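PDB 2QVP: uncharacterized protein from Shewanella amazonensis, which probably acts as a zinc-dependent hydrolase of the M14 peptidase family, possibly a metallocarboxypeptidase. Local coordinates for residues L68-G73 with W83-F88; H51-L56 with S144-I149; D163-C168 with F232-G237; E15-Q20 with Q254-N259; K98-S103 with T265-L270. All coordinates share one frame; numbering follows the deposited sequence.

Overall arrangement
Interactions 1, 2, 3 and 5 each set a helix against the mixed beta-sheet and are buried, whereas interaction 4, about 16 Å from the centre of the chain, is only partly so. Interaction 1 is the most central; its strand lies between those of interactions 3 and 5. Helices 80-91 (interaction 1) and 252-270 (interactions 4 and 5) cover one face of the sheet, helices 145-152 (interaction 2) and 229-235 (interaction 3) the other. All five meet through aliphatic or aromatic carbon. Polar bonds appear at the margins: an N-cap in interaction 2, a Schellman motif in interaction 3, and a water between the segments of interaction 5, bound weakly on the helix side.

Interaction 1 of 5, residues L68-G73 with W83-F88; sequences LLISAG and WGLLHF
Ile-70 reaches from its strand to both Leu-85 and Phe-88, which lie almost one turn apart on the same side of helix 83-88. Its CB already stands 4.1 Å from Leu-85 CD1. From there the side chain divides. The short branch, CG2, presses on that same methyl group, with CG2 and Leu-85 CD1 only 3.5 Å apart, tighter than carbon atoms usually pack. The longer branch runs through CG1, which lies beside the backbone N (chi1 -56°), and continues extended to CD1. This tip meets the Phe-88 ring obliquely, 3.8 Å from CE2 and 4.1 Å from CZ, the two side chains coming from opposite directions. A beta-branched residue suits this place, since its two arms engage two helix residues at once while the branching favours a strand. Leu-85 and Phe-88 also touch Val-104 and Leu-102 of the next strand, so the helix covers both strands together. On the other side of its strand, Ser-71 hydrogen-bonds through OG to Thr-167. Strand 67-72, helix 80-91 and strand 101-105, the two strands being parallel neighbours in the sheet, form a beta-alpha-beta unit, the building block of the alpha/beta fold.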
# COMPACT_ATOMS: atom_id res chain seq x y z
N LEU A 68 -5.04 -10.08 5.96
CA LEU A 68 -4.53 -8.74 5.81
C LEU A 68 -3.91 -8.56 4.41
O LEU A 68 -3.26 -9.44 3.92
CB LEU A 68 -3.49 -8.46 6.89
CG LEU A 68 -3.87 -7.73 8.18
CD1 LEU A 68 -5.29 -7.99 8.65
CD2 LEU A 68 -2.78 -8.02 9.23
N LEU A 69 -4.18 -7.41 3.79
CA LEU A 69 -3.59 -7.06 2.48
C LEU A 69 -2.79 -5.77 2.62
O LEU A 69 -3.27 -4.79 3.24
CB LEU A 69 -4.66 -6.90 1.41
CG LEU A 69 -4.21 -6.51 -0.02
CD1 LEU A 69 -3.25 -7.52 -0.61
CD2 LEU A 69 -5.41 -6.32 -0.93
N ILE A 70 -1.59 -5.77 2.05
CA ILE A 70 -0.76 -4.61 1.99
C ILE A 70 -0.54 -4.27 0.53
O ILE A 70 -0.09 -5.13 -0.22
CB ILE A 70 0.60 -4.81 2.66
CG1 ILE A 70 0.45 -5.26 4.14
CG2 ILE A 70 1.39 -3.52 2.53
CD1 ILE A 70 1.74 -5.40 4.90
N SER A 71 -0.84 -3.03 0.11
CA SER A 71 -0.59 -2.64 -1.29
C SER A 71 0.35 -1.43 -1.39
O SER A 71 0.44 -0.60 -0.48
CB SER A 71 -1.89 -2.40 -2.07
OG SER A 71 -2.71 -1.44 -1.42
N ALA A 72 1.08 -1.34 -2.50
CA ALA A 72 1.99 -0.23 -2.72
C ALA A 72 2.15 0.06 -4.20
O ALA A 72 1.76 -0.74 -5.04
CB ALA A 72 3.36 -0.52 -2.08
N GLY A 73 2.64 1.27 -4.48
CA GLY A 73 3.00 1.69 -5.83
C GLY A 73 1.91 1.97 -6.83
O GLY A 73 2.08 1.67 -8.00
N TRP A 83 9.60 0.02 -2.10
CA TRP A 83 10.89 -0.25 -1.50
C TRP A 83 10.74 -0.56 -0.04
O TRP A 83 11.45 -1.41 0.47
CB TRP A 83 11.89 0.88 -1.73
CG TRP A 83 12.32 0.99 -3.16
CD1 TRP A 83 11.97 1.95 -4.04
CD2 TRP A 83 13.20 0.09 -3.87
NE1 TRP A 83 12.56 1.72 -5.25
CE2 TRP A 83 13.31 0.59 -5.19
CE3 TRP A 83 13.86 -1.09 -3.53
CZ2 TRP A 83 14.07 -0.06 -6.16
CZ3 TRP A 83 14.63 -1.72 -4.49
CH2 TRP A 83 14.73 -1.19 -5.79
N GLY A 84 9.83 0.14 0.64
CA GLY A 84 9.52 -0.11 2.03
C GLY A 84 8.95 -1.50 2.22
O GLY A 84 9.27 -2.19 3.21
N LEU A 85 8.08 -1.93 1.30
CA LEU A 85 7.51 -3.26 1.38
C LEU A 85 8.58 -4.31 1.24
O LEU A 85 8.58 -5.32 1.94
CB LEU A 85 6.47 -3.48 0.32
CG LEU A 85 5.71 -4.79 0.57
CD1 LEU A 85 4.25 -4.47 0.84
CD2 LEU A 85 5.87 -5.63 -0.65
N LEU A 86 9.51 -4.06 0.32
CA LEU A 86 10.64 -4.93 0.12
C LEU A 86 11.44 -5.00 1.43
O LEU A 86 11.82 -6.09 1.86
CB LEU A 86 11.49 -4.43 -1.06
CG LEU A 86 12.36 -5.35 -1.87
CD1 LEU A 86 13.10 -4.49 -2.91
CD2 LEU A 86 13.32 -6.11 -1.02
N HIS A 87 11.66 -3.85 2.07
CA HIS A 87 12.38 -3.80 3.35
C HIS A 87 11.63 -4.56 4.48
O HIS A 87 12.24 -5.30 5.28
CB HIS A 87 12.74 -2.35 3.74
CG HIS A 87 13.51 -2.25 5.01
ND1 HIS A 87 14.84 -2.60 5.10
CD2 HIS A 87 13.13 -1.87 6.26
CE1 HIS A 87 15.24 -2.45 6.35
NE2 HIS A 87 14.23 -2.01 7.07
N PHE A 88 10.31 -4.37 4.53
CA PHE A 88 9.41 -5.06 5.48
C PHE A 88 9.58 -6.58 5.35
O PHE A 88 9.83 -7.27 6.34
CB PHE A 88 7.94 -4.60 5.25
CG PHE A 88 6.87 -5.49 5.88
CD1 PHE A 88 6.61 -5.46 7.24
CD2 PHE A 88 6.06 -6.31 5.06
CE1 PHE A 88 5.63 -6.27 7.79
CE2 PHE A 88 5.07 -7.12 5.61
CZ PHE A 88 4.86 -7.10 6.98

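Interaction 2 of 5, residues H51-L56 with S144-I149; sequences HPLYLL and SAEGRI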
# COMPACT_ATOMS: atom_id res chain seq x y z
N HIS A 51 5.50 -5.52 -17.57
CA HIS A 51 5.98 -5.66 -16.19
C HIS A 51 4.82 -6.32 -15.43
O HIS A 51 3.68 -5.87 -15.53
CB HIS A 51 6.31 -4.31 -15.53
CG HIS A 51 7.46 -3.58 -16.15
ND1 HIS A 51 8.76 -4.02 -16.06
CD2 HIS A 51 7.51 -2.41 -16.83
CE1 HIS A 51 9.56 -3.16 -16.66
NE2 HIS A 51 8.82 -2.17 -17.14
N PRO A 52 5.11 -7.37 -14.66
CA PRO A 52 4.01 -8.05 -14.00
C PRO A 52 3.44 -7.31 -12.81
O PRO A 52 4.20 -6.67 -12.08
CB PRO A 52 4.66 -9.36 -13.52
CG PRO A 52 6.13 -8.96 -13.28
CD PRO A 52 6.43 -7.99 -14.34
N LEU A 53 2.12 -7.36 -12.67
CA LEU A 53 1.43 -6.90 -11.46
C LEU A 53 1.19 -8.15 -10.61
O LEU A 53 0.29 -8.95 -10.90
CB LEU A 53 0.08 -6.22 -11.73
CG LEU A 53 0.03 -4.77 -12.18
CD1 LEU A 53 0.59 -4.64 -13.60
CD2 LEU A 53 -1.46 -4.25 -12.07
N TYR A 54 1.98 -8.27 -9.54
CA TYR A 54 1.91 -9.42 -8.63
C TYR A 54 0.98 -9.30 -7.44
O TYR A 54 0.79 -8.23 -6.87
CB TYR A 54 3.30 -9.69 -8.00
CG TYR A 54 4.34 -10.24 -8.92
CD1 TYR A 54 4.22 -11.53 -9.45
CD2 TYR A 54 5.50 -9.50 -9.23
CE1 TYR A 54 5.20 -12.06 -10.29
CE2 TYR A 54 6.48 -10.03 -10.06
CZ TYR A 54 6.31 -11.30 -10.60
OH TYR A 54 7.27 -11.83 -11.43
N LEU A 55 0.44 -10.45 -7.05
CA LEU A 55 -0.21 -10.62 -5.77
C LEU A 55 0.62 -11.70 -5.09
O LEU A 55 0.68 -12.83 -5.57
CB LEU A 55 -1.65 -11.09 -5.90
CG LEU A 55 -2.32 -11.28 -4.53
CD1 LEU A 55 -2.52 -9.89 -3.83
CD2 LEU A 55 -3.60 -12.05 -4.70
N LEU A 56 1.28 -11.37 -3.98
CA LEU A 56 2.09 -12.33 -3.26
C LEU A 56 1.26 -12.73 -2.06
O LEU A 56 0.71 -11.86 -1.39
CB LEU A 56 3.41 -11.70 -2.80
CG LEU A 56 4.39 -11.15 -3.84
CD1 LEU A 56 5.67 -10.74 -3.17
CD2 LEU A 56 4.68 -12.14 -4.95
N SER A 144 -8.04 2.88 -14.62
CA SER A 144 -6.83 2.65 -15.40
C SER A 144 -6.76 1.17 -15.75
O SER A 144 -7.48 0.35 -15.14
CB SER A 144 -5.63 2.97 -14.55
OG SER A 144 -5.46 1.92 -13.61
N ALA A 145 -5.89 0.83 -16.71
CA ALA A 145 -5.62 -0.57 -17.09
C ALA A 145 -5.30 -1.48 -15.89
O ALA A 145 -5.77 -2.61 -15.81
CB ALA A 145 -4.48 -0.64 -18.11
N GLU A 146 -4.52 -0.96 -14.95
CA GLU A 146 -4.13 -1.70 -13.74
C GLU A 146 -5.34 -1.89 -12.83
O GLU A 146 -5.54 -2.97 -12.24
CB GLU A 146 -3.02 -0.97 -12.97
CG GLU A 146 -1.69 -0.75 -13.74
CD GLU A 146 -1.67 0.44 -14.67
OE1 GLU A 146 -2.61 1.30 -14.59
OE2 GLU A 146 -0.69 0.52 -15.47
N GLY A 147 -6.14 -0.84 -12.72
CA GLY A 147 -7.35 -0.87 -11.93
C GLY A 147 -8.27 -1.92 -12.48
O GLY A 147 -8.86 -2.64 -11.69
N ARG A 148 -8.37 -2.03 -13.82
CA ARG A 148 -9.20 -3.05 -14.44
C ARG A 148 -8.65 -4.45 -14.14
O ARG A 148 -9.44 -5.38 -13.88
CB ARG A 148 -9.38 -2.77 -15.94
CG ARG A 148 -10.22 -1.51 -16.19
CD ARG A 148 -10.35 -1.15 -17.67
NE ARG A 148 -11.13 0.09 -17.81
CZ ARG A 148 -12.46 0.17 -17.96
NH1 ARG A 148 -13.25 -0.90 -18.03
NH2 ARG A 148 -13.02 1.37 -18.04
N ILE A 149 -7.33 -4.61 -14.14
CA ILE A 149 -6.67 -5.90 -13.78
C ILE A 149 -7.03 -6.31 -12.35
O ILE A 149 -7.43 -7.46 -12.12
CB ILE A 149 -5.13 -5.87 -13.96
CG1 ILE A 149 -4.78 -5.96 -15.44
CG2 ILE A 149 -4.42 -7.01 -13.11
CD1 ILE A 149 -3.35 -5.67 -15.72
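Strand 51-56 and the first turn of helix 145-149 come closest at Leu-53 and Glu-146, whose CA atoms are 7.9 Å apart, leaving the gap to be filled by side chains alone. Leu-53 fills it with one methyl group: CD2 lies 3.7 Å from Glu-146 CB and 3.9 Å from Glu-146 CG, the two side chains crossing at about a right angle. The same CD2 approaches CG2 of Ile-149, three residues, nearly one turn, further on, at 4.2 Å. The strand lies second from one border of the mixed sheet, and a leucine suits it, long enough to carry a methyl across to the helix start and with no polar group to satisfy. Glu-146 is apolar only along its stem; bent at chi2 (82°), its chain turns the carboxylate back to the helix start. There Ser-144, the N-cap, accepts from Gly-147 N through OG at 3.0 Å and a nearly straight 163°, and gives its own proton to the anti lone pair of Glu-146 OE1. Asn-120 ND2 bonds to the same oxygen. An alanine in place of Glu-146 would probably leave the Ser-144 hydroxyl and the Asn-120 amide without their shared acceptor, and Leu-53 CD2 with less carbon to rest on. Ser-144 itself packs against Glu-124 and Pro-126.

Interaction 3 of 5, residues D163-C168 with F232-G237; sequences DGILTC and FLVRSG
Two torsions bring Ile-165 and Leu-233 together: in Ile-165 the CG1 branch is trans to the backbone N (chi1 174°), and in Leu-233 an extended chi2 of 180° carries CD1 out to the tip. That methyl then sits against the whole long branch of the isoleucine, 3.9 Å from Ile-165 CG1 and 4.0 Å from Ile-165 CD1. The other branch, CG2, takes the crowded position between backbone N and carbonyl carbon, and from there meets CG2 of Val-234 at 4.0 Å. Each arm of the isoleucine thus has its own partner on the helix, and both pairs cross at about a right angle. Branched aliphatic residues suit this place because they cover the flat strand without any polar group to satisfy. Beyond the contact, helix 229-235 ends in a Schellman motif at Gly-237, whose positive phi suits glycine. In that last turn Phe-232 O accepts twice from Ser-236, from N at 2.8 Å and from OG at 2.6 Å, the two donors coming from opposite faces of the carbonyl plane. Leu-69 of the neighbouring strand touches both Ile-165 and Leu-233, while Leu-166 points to the other face and packs on Phe-266. A sheet so covered on both faces by helices is the three-layer alpha/beta/alpha arrangement, in keeping with the zinc exopeptidase clan.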
# COMPACT_ATOMS: atom_id res chain seq x y z
N ASP A 163 -9.90 -8.56 6.85
CA ASP A 163 -9.56 -8.07 8.19
C ASP A 163 -8.71 -6.81 8.22
O ASP A 163 -8.36 -6.36 9.30
CB ASP A 163 -8.89 -9.21 8.97
CG ASP A 163 -9.81 -10.38 9.09
OD1 ASP A 163 -10.76 -10.27 9.87
OD2 ASP A 163 -9.62 -11.39 8.37
N GLY A 164 -8.44 -6.24 7.05
CA GLY A 164 -7.65 -5.01 6.96
C GLY A 164 -6.95 -4.77 5.63
O GLY A 164 -6.47 -5.69 5.02
N ILE A 165 -6.89 -3.50 5.22
CA ILE A 165 -6.15 -3.03 4.07
C ILE A 165 -5.21 -1.89 4.53
O ILE A 165 -5.60 -1.00 5.29
CB ILE A 165 -7.05 -2.56 2.87
CG1 ILE A 165 -6.19 -1.93 1.77
CG2 ILE A 165 -8.23 -1.60 3.27
CD1 ILE A 165 -5.13 -2.87 1.22
N LEU A 166 -3.95 -1.98 4.12
CA LEU A 166 -3.00 -0.91 4.29
C LEU A 166 -2.43 -0.62 2.91
O LEU A 166 -1.90 -1.56 2.30
CB LEU A 166 -1.88 -1.30 5.23
CG LEU A 166 -0.62 -0.38 5.30
CD1 LEU A 166 -0.96 0.99 5.86
CD2 LEU A 166 0.47 -0.99 6.13
N THR A 167 -2.61 0.61 2.39
CA THR A 167 -1.99 1.00 1.13
C THR A 167 -0.93 2.05 1.48
O THR A 167 -1.19 2.98 2.22
CB THR A 167 -2.97 1.53 0.09
OG1 THR A 167 -4.09 0.65 0.02
CG2 THR A 167 -2.30 1.56 -1.25
N CYS A 168 0.26 1.90 0.91
CA CYS A 168 1.38 2.74 1.26
C CYS A 168 1.69 3.79 0.21
O CYS A 168 2.37 3.51 -0.78
CB CYS A 168 2.57 1.83 1.59
SG CYS A 168 2.15 0.83 3.11
N PHE A 232 -12.71 1.36 -1.91
CA PHE A 232 -13.37 0.20 -2.50
C PHE A 232 -13.34 -1.03 -1.56
O PHE A 232 -14.36 -1.66 -1.33
CB PHE A 232 -12.74 -0.13 -3.89
CG PHE A 232 -13.07 -1.53 -4.41
CD1 PHE A 232 -14.30 -1.80 -4.95
CD2 PHE A 232 -12.13 -2.54 -4.35
CE1 PHE A 232 -14.61 -3.10 -5.41
CE2 PHE A 232 -12.42 -3.83 -4.82
CZ PHE A 232 -13.67 -4.11 -5.34
N LEU A 233 -12.16 -1.38 -1.07
CA LEU A 233 -12.00 -2.56 -0.18
C LEU A 233 -12.67 -2.40 1.17
O LEU A 233 -13.14 -3.41 1.71
CB LEU A 233 -10.53 -2.92 0.00
CG LEU A 233 -9.83 -3.51 -1.22
CD1 LEU A 233 -8.40 -3.79 -0.84
CD2 LEU A 233 -10.56 -4.78 -1.71
N VAL A 234 -12.71 -1.17 1.72
CA VAL A 234 -13.44 -0.89 2.97
C VAL A 234 -14.96 -1.02 2.72
O VAL A 234 -15.67 -1.67 3.52
CB VAL A 234 -13.06 0.47 3.59
CG1 VAL A 234 -14.04 0.86 4.70
CG2 VAL A 234 -11.60 0.45 4.07
N ARG A 235 -15.45 -0.47 1.60
CA ARG A 235 -16.88 -0.59 1.25
C ARG A 235 -17.19 -2.05 0.90
O ARG A 235 -18.31 -2.47 1.07
CB ARG A 235 -17.31 0.34 0.10
CG ARG A 235 -17.04 1.85 0.30
CD ARG A 235 -18.17 2.87 0.61
NE ARG A 235 -18.64 2.96 2.00
CZ ARG A 235 -19.17 4.05 2.58
NH1 ARG A 235 -19.33 5.23 1.95
NH2 ARG A 235 -19.56 3.98 3.86
N SER A 236 -16.21 -2.81 0.41
CA SER A 236 -16.38 -4.24 0.15
C SER A 236 -16.38 -5.13 1.42
O SER A 236 -16.62 -6.31 1.28
CB SER A 236 -15.28 -4.73 -0.81
OG SER A 236 -15.32 -4.02 -2.03
N GLY A 237 -16.09 -4.59 2.61
CA GLY A 237 -16.04 -5.36 3.87
C GLY A 237 -14.75 -5.36 4.71
O GLY A 237 -14.76 -5.92 5.83

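Interaction 4 of 5, residues E15-Q20 with Q254-N259; sequences EIFECQ and QRILAN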
# COMPACT_ATOMS: atom_id res chain seq x y z
N GLU A 15 20.47 3.97 -0.31
CA GLU A 15 21.68 3.30 0.20
C GLU A 15 21.30 1.95 0.79
O GLU A 15 22.11 1.05 0.75
CB GLU A 15 22.37 4.13 1.27
CG GLU A 15 22.77 5.55 0.86
CD GLU A 15 23.74 5.60 -0.31
OE1 GLU A 15 24.45 4.60 -0.56
OE2 GLU A 15 23.79 6.67 -0.96
N ILE A 16 20.10 1.83 1.36
CA ILE A 16 19.55 0.54 1.85
C ILE A 16 19.57 -0.47 0.69
O ILE A 16 20.00 -1.62 0.85
CB ILE A 16 18.12 0.70 2.40
CG1 ILE A 16 18.11 1.49 3.71
CG2 ILE A 16 17.44 -0.65 2.64
CD1 ILE A 16 16.67 1.84 4.17
N PHE A 17 19.16 -0.02 -0.50
CA PHE A 17 19.16 -0.89 -1.69
C PHE A 17 20.27 -0.64 -2.71
O PHE A 17 20.36 -1.40 -3.66
CB PHE A 17 17.78 -0.85 -2.32
CG PHE A 17 16.71 -1.39 -1.41
CD1 PHE A 17 16.61 -2.76 -1.17
CD2 PHE A 17 15.84 -0.54 -0.76
CE1 PHE A 17 15.63 -3.26 -0.31
CE2 PHE A 17 14.87 -1.03 0.07
CZ PHE A 17 14.76 -2.39 0.29
N GLU A 18 21.09 0.39 -2.51
CA GLU A 18 22.25 0.71 -3.37
C GLU A 18 21.84 0.82 -4.83
O GLU A 18 22.43 0.20 -5.70
CB GLU A 18 23.37 -0.32 -3.14
CG GLU A 18 23.79 -0.36 -1.65
CD GLU A 18 24.96 -1.28 -1.34
OE1 GLU A 18 25.08 -2.36 -1.96
OE2 GLU A 18 25.73 -0.94 -0.42
N CYS A 19 20.81 1.63 -5.09
CA CYS A 19 20.29 1.78 -6.44
C CYS A 19 19.38 2.98 -6.52
O CYS A 19 19.09 3.61 -5.52
CB CYS A 19 19.52 0.51 -6.86
SG CYS A 19 17.99 0.20 -5.94
N GLN A 20 18.96 3.31 -7.73
CA GLN A 20 18.02 4.40 -7.97
C GLN A 20 16.65 3.86 -7.66
O GLN A 20 16.40 2.67 -7.80
CB GLN A 20 18.11 4.91 -9.42
CG GLN A 20 19.48 5.47 -9.77
CD GLN A 20 19.84 6.68 -8.94
OE1 GLN A 20 20.56 6.56 -7.95
NE2 GLN A 20 19.29 7.83 -9.28
N GLN A 254 14.77 7.10 4.86
CA GLN A 254 13.89 7.35 6.01
C GLN A 254 12.43 7.01 5.67
O GLN A 254 11.72 6.33 6.45
CB GLN A 254 14.05 8.79 6.52
CG GLN A 254 15.41 8.99 7.21
CD GLN A 254 15.53 8.18 8.50
OE1 GLN A 254 14.78 8.42 9.46
NE2 GLN A 254 16.46 7.22 8.53
N ARG A 255 11.99 7.43 4.49
CA ARG A 255 10.65 7.05 4.01
C ARG A 255 10.50 5.54 3.85
O ARG A 255 9.44 5.00 4.15
CB ARG A 255 10.34 7.73 2.69
CG ARG A 255 10.13 9.25 2.76
CD ARG A 255 9.90 9.70 1.35
NE ARG A 255 11.09 10.02 0.64
CZ ARG A 255 11.24 10.01 -0.68
NH1 ARG A 255 10.29 9.59 -1.53
NH2 ARG A 255 12.42 10.36 -1.13
N ILE A 256 11.56 4.87 3.36
CA ILE A 256 11.55 3.40 3.24
C ILE A 256 11.37 2.76 4.63
O ILE A 256 10.52 1.86 4.80
CB ILE A 256 12.81 2.85 2.51
CG1 ILE A 256 12.75 3.20 1.01
CG2 ILE A 256 12.94 1.33 2.68
CD1 ILE A 256 14.04 2.90 0.24
N LEU A 257 12.11 3.25 5.63
CA LEU A 257 12.01 2.68 6.98
C LEU A 257 10.65 2.93 7.61
O LEU A 257 10.14 2.04 8.28
CB LEU A 257 13.14 3.18 7.87
CG LEU A 257 14.54 2.74 7.44
CD1 LEU A 257 15.65 3.54 8.16
CD2 LEU A 257 14.68 1.23 7.66
N ALA A 258 10.10 4.13 7.40
CA ALA A 258 8.80 4.51 7.93
C ALA A 258 7.69 3.68 7.35
O ALA A 258 6.78 3.27 8.07
CB ALA A 258 8.54 6.00 7.66
N ASN A 259 7.75 3.46 6.04
CA ASN A 259 6.80 2.58 5.39
C ASN A 259 6.80 1.17 5.99
O ASN A 259 5.75 0.65 6.38
CB ASN A 259 7.03 2.56 3.87
CG ASN A 259 6.34 3.72 3.17
OD1 ASN A 259 5.15 3.64 2.91
ND2 ASN A 259 7.07 4.77 2.85
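Ile-16 and Phe-17 belong to the turn of a small beta-hairpin, strands 13-14 and 19-20, whose G1 beta bulge sets Glu-18 and Cys-19 opposite Ser-14; this turn rests on helix 254-259. The contact itself is apolar. Ile-16 CD1, at the end of a chain extended at chi2 (171°), lies 4.0 Å from Ile-256 CG2 and equally far from Leu-257 CG; the Ile-16 and Ile-256 side chains slide past each other in opposite directions. Ile-256 also takes up the Phe-17 ring, its CD1 standing at the ring edge, near the plane, 4.0 Å from CD2. One face of that ring is met by CG2 of the adjoining Ile-16, and Trp-83 joins the cluster from helix 80-91. Long aliphatic residues suit this partly exposed seam, for they reach across the 8.6 Å between the CA atoms of Ile-16 and Ile-256. With an alanine at Ile-256, the Phe-17 edge and Ile-16 CD1 would probably lose their shared partner and a gap would open beneath the turn. Polar bonds add to this: Asp-253 of the same helix accepts from the backbone N-H groups of Glu-15 and Ile-16 on its OD2, tying turn to helix; within the helix, Asn-259 ND2 donates to Arg-255 O at 2.7 Å, from above the carbonyl plane.

Interaction 5 of 5, residues K98-S103 with T265-L270; sequences KRVNLS and TFVNML
Val-267 is the centre of this contact, meeting Leu-102 and Val-100 with one methyl each. It is modelled in two conformers, and in the one described here CG1 is trans to the backbone N (chi1 170°), which leaves CG2 beside that N. CG2 then touches Leu-102 CD1 at 4.1 Å, the two side chains crossing at about a right angle, while CG1 approaches Val-100 CG1 more loosely, at 4.4 Å. Leu-102 and Val-100 both face the helix because they are two positions apart on an extended chain, where alternate side chains share a side. Valine suits the helix position: it is short enough for the backbones to come within 7.9 Å between the CA atoms of Val-100 and Val-267, yet its fork still serves two partners. Phe-88 of helix 80-91 touches both Leu-102 and Val-267, joining that helix to the group. At the margin a water accepts from Arg-99 NH2, in the plane of the guanidinium at its edge (3.2 Å), and gives a weak bond to Val-267 O. The long helix 252-270 near the end of the chain is here laid on strand 101-105, next to helix 80-91, a helical layer of the kind that flanks the sheet in an alpha/beta/alpha fold.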
# COMPACT_ATOMS: atom_id res chain seq x y z
N LYS A 98 2.03 -18.03 10.77
CA LYS A 98 1.26 -18.88 11.68
C LYS A 98 0.11 -18.08 12.31
O LYS A 98 -0.78 -18.68 12.87
CB LYS A 98 2.13 -19.47 12.81
CG LYS A 98 3.27 -20.41 12.38
N ARG A 99 0.13 -16.74 12.28
CA ARG A 99 -0.95 -15.94 12.87
C ARG A 99 -1.67 -14.93 11.95
O ARG A 99 -2.59 -14.24 12.41
CB ARG A 99 -0.43 -15.23 14.12
CG ARG A 99 0.69 -14.26 13.91
CD ARG A 99 0.95 -13.53 15.18
NE ARG A 99 1.99 -12.53 15.02
CZ ARG A 99 3.30 -12.76 15.08
NH1 ARG A 99 3.80 -13.99 15.24
NH2 ARG A 99 4.13 -11.74 14.94
N VAL A 100 -1.27 -14.85 10.67
CA VAL A 100 -1.91 -13.97 9.69
C VAL A 100 -1.80 -14.57 8.28
O VAL A 100 -0.82 -15.22 7.97
CB VAL A 100 -1.29 -12.55 9.68
CG1 VAL A 100 0.15 -12.57 9.10
CG2 VAL A 100 -2.20 -11.55 8.92
N ASN A 101 -2.87 -14.40 7.48
CA ASN A 101 -2.89 -14.75 6.07
C ASN A 101 -2.52 -13.46 5.42
O ASN A 101 -3.37 -12.61 5.21
CB ASN A 101 -4.27 -15.21 5.64
CG ASN A 101 -4.72 -16.47 6.35
OD1 ASN A 101 -3.92 -17.36 6.63
ND2 ASN A 101 -6.02 -16.56 6.63
N LEU A 102 -1.22 -13.25 5.18
CA LEU A 102 -0.76 -11.97 4.64
C LEU A 102 -0.69 -12.01 3.12
O LEU A 102 -0.13 -12.94 2.57
CB LEU A 102 0.59 -11.58 5.22
CG LEU A 102 1.11 -10.19 4.84
CD1 LEU A 102 0.24 -9.06 5.33
CD2 LEU A 102 2.53 -10.04 5.36
N SER A 103 -1.31 -11.03 2.46
CA SER A 103 -1.23 -10.82 1.03
C SER A 103 -0.62 -9.46 0.73
O SER A 103 -0.75 -8.51 1.53
CB SER A 103 -2.62 -10.95 0.42
OG SER A 103 -3.07 -12.24 0.72
N THR A 265 3.49 -2.33 12.25
CA THR A 265 2.45 -1.91 13.21
C THR A 265 1.08 -2.39 12.78
O THR A 265 0.31 -2.85 13.62
CB THR A 265 2.42 -0.38 13.37
OG1 THR A 265 3.74 0.08 13.70
CG2 THR A 265 1.47 0.05 14.47
N PHE A 266 0.79 -2.27 11.48
CA PHE A 266 -0.46 -2.72 10.89
C PHE A 266 -0.69 -4.22 11.16
O PHE A 266 -1.75 -4.59 11.69
CB PHE A 266 -0.46 -2.37 9.39
CG PHE A 266 -1.61 -2.93 8.62
CD1 PHE A 266 -2.87 -2.34 8.69
CD2 PHE A 266 -1.43 -4.02 7.78
CE1 PHE A 266 -3.93 -2.87 7.92
CE2 PHE A 266 -2.45 -4.55 7.03
CZ PHE A 266 -3.70 -3.98 7.09
N VAL A 267 0.32 -5.04 10.85
CA VAL A 267 0.26 -6.50 11.08
C VAL A 267 0.27 -6.83 12.57
O VAL A 267 -0.45 -7.74 13.00
CB VAL A 267 1.43 -7.24 10.33
CG1 VAL A 267 1.53 -8.71 10.73
CG2 VAL A 267 1.24 -7.13 8.83
N ASN A 268 1.07 -6.09 13.35
CA ASN A 268 1.16 -6.25 14.83
C ASN A 268 -0.17 -6.08 15.54
O ASN A 268 -0.52 -6.87 16.41
CB ASN A 268 2.11 -5.22 15.51
CG ASN A 268 3.57 -5.62 15.49
OD1 ASN A 268 4.00 -6.63 14.91
ND2 ASN A 268 4.37 -4.77 16.16
N MSE A 269 -0.88 -5.01 15.21
CA MSE A 269 -2.20 -4.72 15.79
C MSE A 269 -3.27 -5.74 15.38
O MSE A 269 -3.97 -6.31 16.23
CB MSE A 269 -2.67 -3.32 15.36
CG MSE A 269 -1.88 -2.13 15.91
SE MSE A 269 -2.25 -1.69 17.78
CE MSE A 269 -1.20 -3.03 18.75
N LEU A 270 -3.39 -5.95 14.07
CA LEU A 270 -4.40 -6.83 13.52
C LEU A 270 -4.12 -8.33 13.61
O LEU A 270 -5.06 -9.13 13.50
CB LEU A 270 -4.70 -6.40 12.07
CG LEU A 270 -5.11 -4.93 11.89
CD1 LEU A 270 -5.53 -4.71 10.46
CD2 LEU A 270 -6.23 -4.51 12.87
O HOH W 1 2.06 -9.42 14.43